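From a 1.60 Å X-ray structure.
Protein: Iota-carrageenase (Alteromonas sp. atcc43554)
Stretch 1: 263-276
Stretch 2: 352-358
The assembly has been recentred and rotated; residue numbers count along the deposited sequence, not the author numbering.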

ATOM      1  N   VAL A 263      -0.810   0.292 -15.097  1.00 13.95           N
ATOM      2  CA  VAL A 263      -1.572   1.233 -14.296  1.00 14.47           C
ATOM      3  C   VAL A 263      -2.170   2.287 -15.208  1.00 15.47           C
ATOM      4  O   VAL A 263      -1.502   2.796 -16.109  1.00 15.68           O
ATOM      5  CB  VAL A 263      -0.681   1.945 -13.254  1.00 15.15           C
ATOM      6  CG1 VAL A 263      -1.536   2.831 -12.367  1.00 15.85           C
ATOM      7  CG2 VAL A 263       0.065   0.925 -12.415  1.00 14.45           C
ATOM      8  N   THR A 264      -3.438   2.604 -14.985  1.00 14.73           N
ATOM      9  CA  THR A 264      -4.104   3.625 -15.778  1.00 15.92           C
ATOM     10  C   THR A 264      -4.807   4.600 -14.850  1.00 15.83           C
ATOM     11  O   THR A 264      -5.325   4.211 -13.804  1.00 15.60           O
ATOM     12  CB  THR A 264      -5.153   3.021 -16.744  1.00 16.88           C
ATOM     13  OG1 THR A 264      -6.140   2.297 -15.995  1.00 19.23           O
ATOM     14  CG2 THR A 264      -4.484   2.089 -17.744  1.00 18.18           C
ATOM     15  N   ASN A 265      -4.794   5.871 -15.232  1.00 15.12           N
ATOM     16  CA  ASN A 265      -5.457   6.923 -14.475  1.00 15.83           C
ATOM     17  C   ASN A 265      -4.925   7.090 -13.058  1.00 15.42           C
ATOM     18  O   ASN A 265      -5.532   6.641 -12.085  1.00 14.78           O
ATOM     19  CB  ASN A 265      -6.964   6.660 -14.449  1.00 16.92           C
ATOM     20  CG  ASN A 265      -7.744   7.798 -13.827  1.00 19.23           C
ATOM     21  OD1 ASN A 265      -7.206   8.882 -13.596  1.00 21.84           O
ATOM     22  ND2 ASN A 265      -9.022   7.559 -13.556  1.00 20.87           N
ATOM     23  N   VAL A 266      -3.777   7.747 -12.957  1.00 14.62           N
ATOM     24  CA  VAL A 266      -3.140   8.008 -11.675  1.00 14.71           C
ATOM     25  C   VAL A 266      -3.225   9.503 -11.433  1.00 15.04           C
ATOM     26  O   VAL A 266      -2.920  10.296 -12.318  1.00 15.61           O
ATOM     27  CB  VAL A 266      -1.659   7.586 -11.699  1.00 14.69           C
ATOM     28  CG1 VAL A 266      -0.989   7.923 -10.373  1.00 15.58           C
ATOM     29  CG2 VAL A 266      -1.552   6.104 -11.996  1.00 15.45           C
ATOM     30  N   SER A 267      -3.650   9.898 -10.243  1.00 14.86           N
ATOM     31  CA  SER A 267      -3.748  11.317  -9.956  1.00 16.05           C
ATOM     32  C   SER A 267      -3.294  11.611  -8.546  1.00 16.38           C
ATOM     33  O   SER A 267      -3.488  10.812  -7.630  1.00 16.93           O
ATOM     34  CB  SER A 267      -5.182  11.806 -10.151  1.00 18.03           C
ATOM     35  OG  SER A 267      -6.051  11.179  -9.233  1.00 21.43           O
ATOM     36  N   SER A 268      -2.670  12.766  -8.382  1.00 14.81           N
ATOM     37  CA  SER A 268      -2.181  13.170  -7.082  1.00 15.19           C
ATOM     38  C   SER A 268      -2.505  14.627  -6.837  1.00 14.44           C
ATOM     39  O   SER A 268      -2.598  15.415  -7.777  1.00 14.77           O
ATOM     40  CB  SER A 268      -0.667  12.973  -7.009  1.00 15.56           C
ATOM     41  OG  SER A 268       0.023  13.804  -7.919  1.00 17.92           O
ATOM     42  N   VAL A 269      -2.702  14.968  -5.570  1.00 13.93           N
ATOM     43  CA  VAL A 269      -2.973  16.340  -5.178  1.00 14.12           C
ATOM     44  C   VAL A 269      -2.082  16.607  -3.983  1.00 14.33           C
ATOM     45  O   VAL A 269      -2.227  15.988  -2.932  1.00 13.93           O
ATOM     46  CB  VAL A 269      -4.443  16.560  -4.778  1.00 14.46           C
ATOM     47  CG1 VAL A 269      -4.645  18.014  -4.361  1.00 17.03           C
ATOM     48  CG2 VAL A 269      -5.358  16.218  -5.950  1.00 15.63           C
ATOM     49  N   SER A 270      -1.138  17.519  -4.162  1.00 13.98           N
ATOM     50  CA  SER A 270      -0.210  17.862  -3.104  1.00 14.70           C
ATOM     51  C   SER A 270       0.593  16.645  -2.614  1.00 14.14           C
ATOM     52  O   SER A 270       0.728  16.447  -1.412  1.00 15.49           O
ATOM     53  CB  SER A 270      -0.966  18.503  -1.932  1.00 14.79           C
ATOM     54  OG  SER A 270      -0.076  19.025  -0.962  1.00 17.21           O
ATOM     55  N   CYS A 271       1.099  15.817  -3.534  1.00 14.63           N
ATOM     56  CA  CYS A 271       1.945  14.672  -3.145  1.00 14.66           C
ATOM     57  C   CYS A 271       3.342  14.946  -3.663  1.00 14.45           C
ATOM     58  O   CYS A 271       3.547  15.860  -4.473  1.00 14.14           O
ATOM     59  CB  CYS A 271       1.458  13.331  -3.728  1.00 16.92           C
ATOM     60  SG  CYS A 271      -0.267  13.034  -3.269  1.00 17.96           S
ATOM     61  N   GLY A 272       4.304  14.160  -3.190  1.00 13.58           N
ATOM     62  CA  GLY A 272       5.676  14.333  -3.637  1.00 14.56           C
ATOM     63  C   GLY A 272       5.684  14.250  -5.150  1.00 14.36           C
ATOM     64  O   GLY A 272       6.250  15.097  -5.843  1.00 14.65           O
ATOM     65  N   SER A 273       5.041  13.207  -5.663  1.00 14.57           N
ATOM     66  CA  SER A 273       4.906  12.998  -7.097  1.00 14.16           C
ATOM     67  C   SER A 273       3.718  12.062  -7.255  1.00 14.72           C
ATOM     68  O   SER A 273       3.222  11.522  -6.266  1.00 14.63           O
ATOM     69  CB  SER A 273       6.169  12.365  -7.691  1.00 15.93           C
ATOM     70  OG  SER A 273       6.369  11.046  -7.215  1.00 17.10           O
ATOM     71  N   ALA A 274       3.249  11.876  -8.480  1.00 13.72           N
ATOM     72  CA  ALA A 274       2.115  10.985  -8.705  1.00 13.52           C
ATOM     73  C   ALA A 274       2.623   9.551  -8.796  1.00 13.70           C
ATOM     74  O   ALA A 274       2.038   8.628  -8.224  1.00 14.01           O
ATOM     75  CB  ALA A 274       1.390  11.376  -9.984  1.00 14.44           C
ATOM     76  N   VAL A 275       3.720   9.376  -9.522  1.00 13.93           N
ATOM     77  CA  VAL A 275       4.322   8.064  -9.699  1.00 14.41           C
ATOM     78  C   VAL A 275       5.773   8.135  -9.260  1.00 15.16           C
ATOM     79  O   VAL A 275       6.470   9.117  -9.527  1.00 14.84           O
ATOM     80  CB  VAL A 275       4.274   7.619 -11.177  1.00 15.06           C
ATOM     81  CG1 VAL A 275       4.889   6.230 -11.325  1.00 15.35           C
ATOM     82  CG2 VAL A 275       2.838   7.625 -11.672  1.00 15.51           C
ATOM     83  N   ARG A 276       6.222   7.093  -8.575  1.00 14.32           N
ATOM     84  CA  ARG A 276       7.592   7.038  -8.108  1.00 16.05           C
ATOM     85  C   ARG A 276       8.156   5.645  -8.316  1.00 16.41           C
ATOM     86  O   ARG A 276       7.512   4.651  -7.993  1.00 16.24           O
ATOM     87  CB  ARG A 276       7.656   7.398  -6.628  1.00 16.77           C
ATOM     88  CG  ARG A 276       9.002   7.129  -5.995  1.00 18.57           C
ATOM     89  CD  ARG A 276       8.972   7.463  -4.520  1.00 19.88           C
ATOM     90  NE  ARG A 276       9.904   6.633  -3.767  1.00 21.40           N
ATOM     91  CZ  ARG A 276       9.986   6.622  -2.443  1.00 22.59           C
ATOM     92  NH1 ARG A 276       9.191   7.400  -1.721  1.00 22.88           N
ATOM     93  NH2 ARG A 276      10.861   5.827  -1.839  1.00 24.39           N
ATOM     94  N   LYS A 352       3.820  -0.192 -17.545  1.00 16.74           N
ATOM     95  CA  LYS A 352       3.302   0.959 -18.264  1.00 17.30           C
ATOM     96  C   LYS A 352       2.268   1.649 -17.398  1.00 17.30           C
ATOM     97  O   LYS A 352       1.403   0.999 -16.810  1.00 16.00           O
ATOM     98  CB  LYS A 352       2.671   0.532 -19.588  1.00 18.30           C
ATOM     99  CG  LYS A 352       3.663  -0.068 -20.561  1.00 20.54           C
ATOM    100  CD  LYS A 352       3.010  -0.384 -21.891  1.00 22.90           C
ATOM    101  CE  LYS A 352       3.988  -1.086 -22.819  1.00 25.32           C
ATOM    102  NZ  LYS A 352       3.365  -1.427 -24.128  1.00 28.25           N
ATOM    103  N   VAL A 353       2.387   2.967 -17.309  1.00 16.33           N
ATOM    104  CA  VAL A 353       1.471   3.786 -16.528  1.00 16.58           C
ATOM    105  C   VAL A 353       0.884   4.825 -17.476  1.00 16.55           C
ATOM    106  O   VAL A 353       1.609   5.678 -17.993  1.00 16.55           O
ATOM    107  CB  VAL A 353       2.213   4.503 -15.383  1.00 16.57           C
ATOM    108  CG1 VAL A 353       1.231   5.306 -14.545  1.00 16.81           C
ATOM    109  CG2 VAL A 353       2.950   3.480 -14.526  1.00 15.93           C
ATOM    110  N   PHE A 354      -0.423   4.747 -17.707  1.00 16.83           N
ATOM    111  CA  PHE A 354      -1.100   5.673 -18.612  1.00 17.66           C
ATOM    112  C   PHE A 354      -1.922   6.722 -17.877  1.00 18.53           C
ATOM    113  O   PHE A 354      -2.552   6.427 -16.862  1.00 19.65           O
ATOM    114  CB  PHE A 354      -2.044   4.917 -19.556  1.00 17.01           C
ATOM    115  CG  PHE A 354      -1.381   3.839 -20.361  1.00 17.93           C
ATOM    116  CD1 PHE A 354      -1.116   2.596 -19.800  1.00 17.53           C
ATOM    117  CD2 PHE A 354      -1.041   4.058 -21.693  1.00 17.55           C
ATOM    118  CE1 PHE A 354      -0.524   1.582 -20.552  1.00 18.50           C
ATOM    119  CE2 PHE A 354      -0.451   3.055 -22.454  1.00 18.87           C
ATOM    120  CZ  PHE A 354      -0.191   1.811 -21.883  1.00 17.71           C
ATOM    121  N   ASP A 355      -1.918   7.941 -18.414  1.00 18.60           N
ATOM    122  CA  ASP A 355      -2.675   9.064 -17.865  1.00 19.47           C
ATOM    123  C   ASP A 355      -2.329   9.399 -16.420  1.00 19.54           C
ATOM    124  O   ASP A 355      -2.987   8.949 -15.482  1.00 20.43           O
ATOM    125  CB  ASP A 355      -4.178   8.797 -17.988  1.00 20.96           C
ATOM    126  CG  ASP A 355      -4.595   8.458 -19.408  1.00 24.13           C
ATOM    127  OD1 ASP A 355      -4.111   9.121 -20.351  1.00 26.37           O
ATOM    128  OD2 ASP A 355      -5.416   7.532 -19.583  0.50 24.35           O
ATOM    129  N   VAL A 356      -1.292  10.210 -16.255  1.00 18.00           N
ATOM    130  CA  VAL A 356      -0.826  10.622 -14.941  1.00 17.51           C
ATOM    131  C   VAL A 356      -1.060  12.118 -14.782  1.00 17.38           C
ATOM    132  O   VAL A 356      -0.696  12.907 -15.652  1.00 17.64           O
ATOM    133  CB  VAL A 356       0.682  10.329 -14.780  1.00 17.48           C
ATOM    134  CG1 VAL A 356       1.149  10.731 -13.394  1.00 18.35           C
ATOM    135  CG2 VAL A 356       0.952   8.847 -15.024  1.00 17.86           C
ATOM    136  N   THR A 357      -1.687  12.505 -13.680  1.00 16.82           N
ATOM    137  CA  THR A 357      -1.951  13.914 -13.421  1.00 16.82           C
ATOM    138  C   THR A 357      -1.518  14.261 -12.007  1.00 16.21           C
ATOM    139  O   THR A 357      -1.970  13.651 -11.042  1.00 16.30           O
ATOM    140  CB  THR A 357      -3.450  14.247 -13.576  1.00 18.21           C
ATOM    141  OG1 THR A 357      -3.880  13.908 -14.899  1.00 20.73           O
ATOM    142  CG2 THR A 357      -3.696  15.736 -13.337  1.00 19.99           C
ATOM    143  N   ALA A 358      -0.627  15.239 -11.894  1.00 14.67           N
ATOM    144  CA  ALA A 358      -0.149  15.674 -10.592  1.00 14.33           C
ATOM    145  C   ALA A 358      -0.540  17.126 -10.386  1.00 14.24           C
ATOM    146  O   ALA A 358      -0.146  17.996 -11.156  1.00 14.54           O
ATOM    147  CB  ALA A 358       1.366  15.523 -10.503  1.00 14.96           C
TER
HETATM  148  O   HOH W   1      -4.956  11.211 -14.383  1.00 27.07           O

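Strands 263-269 and 352-358 lie side by side in parallel, their N-to-C directions 23° apart and their axes 4.6 Å apart at the closest. The register is one to one, from Val263 beside Val353 to Ser268 beside Ala358. Six backbone hydrogen bonds carry it. At the start, Val263 N donates to Lys352 O (2.9 Å) and Phe354 N to Val263 O (2.7 Å), so Val263 reaches the residues before and after its partner, the usual parallel pattern. Asn265 N then donates to Phe354 O at 2.8 Å.

Here the ladder makes an irregular step. Asn265 and Asp355, paired across the strands, both take positive phi and psi (61/78 and 58/86), and the regular bridge pattern lapses at this pair. Both strands make the same excursion, and the register continues beyond it: Val266 N donates to Asp355 O, Thr357 N to Val266 O, and Ser268 N to Thr357 O, all at 2.9 Å. CA-H...O contacts add to the ladder, the shortest from Ser267 CA to Thr357 O at 3.1 Å.

The side chains sort by face. One face carries Val263, Val266 and Ser268 against Val353, Val356 and Ala358, all buried. The four valines share the t rotamer, and Val353 CG1 lies 3.9 Å from Val266 CG2 and 4.1 Å from Val263 CB. Branching at CB suits the extended backbone while filling space close to the sheet. After strand 263-269 the chain turns back over this face: Val275 CG2 sits 4.0 Å from Val353 CG1 and 3.9 Å from Val356 CG1, bridging two valines of the other strand. Ala274 CB approaches still closer, 3.5 Å from Val356 CG1 and 4.2 Å from Ala358 CB; a methyl is enough at this short range. Small residues also meet at Ser268, whose p rotamer brings OG to 3.4 Å from Ala358 CB.

The other face holds Thr264 and Ser267 beside Phe354 and Thr357. Phe354 is its buried member; its ring has Val263 O at its edge, while Thr264 CG2 comes within 4.0 Å of Phe354 CD1. The p rotamer of Thr264 leaves that methyl for the aromatic neighbour while OG1 is hydrogen-bonded elsewhere in the structure. Beside the kink, water 1 lies in hydrogen-bonding reach of both strands, 3.0 Å from its O to Val266 O and 2.9 Å to Thr357 OG1. The contact buries 570 Å² in all: beta-branched and small residues line the face of Val263 and Val356, while the face of Thr264 and Thr357 is mixed, polar apart from Phe354.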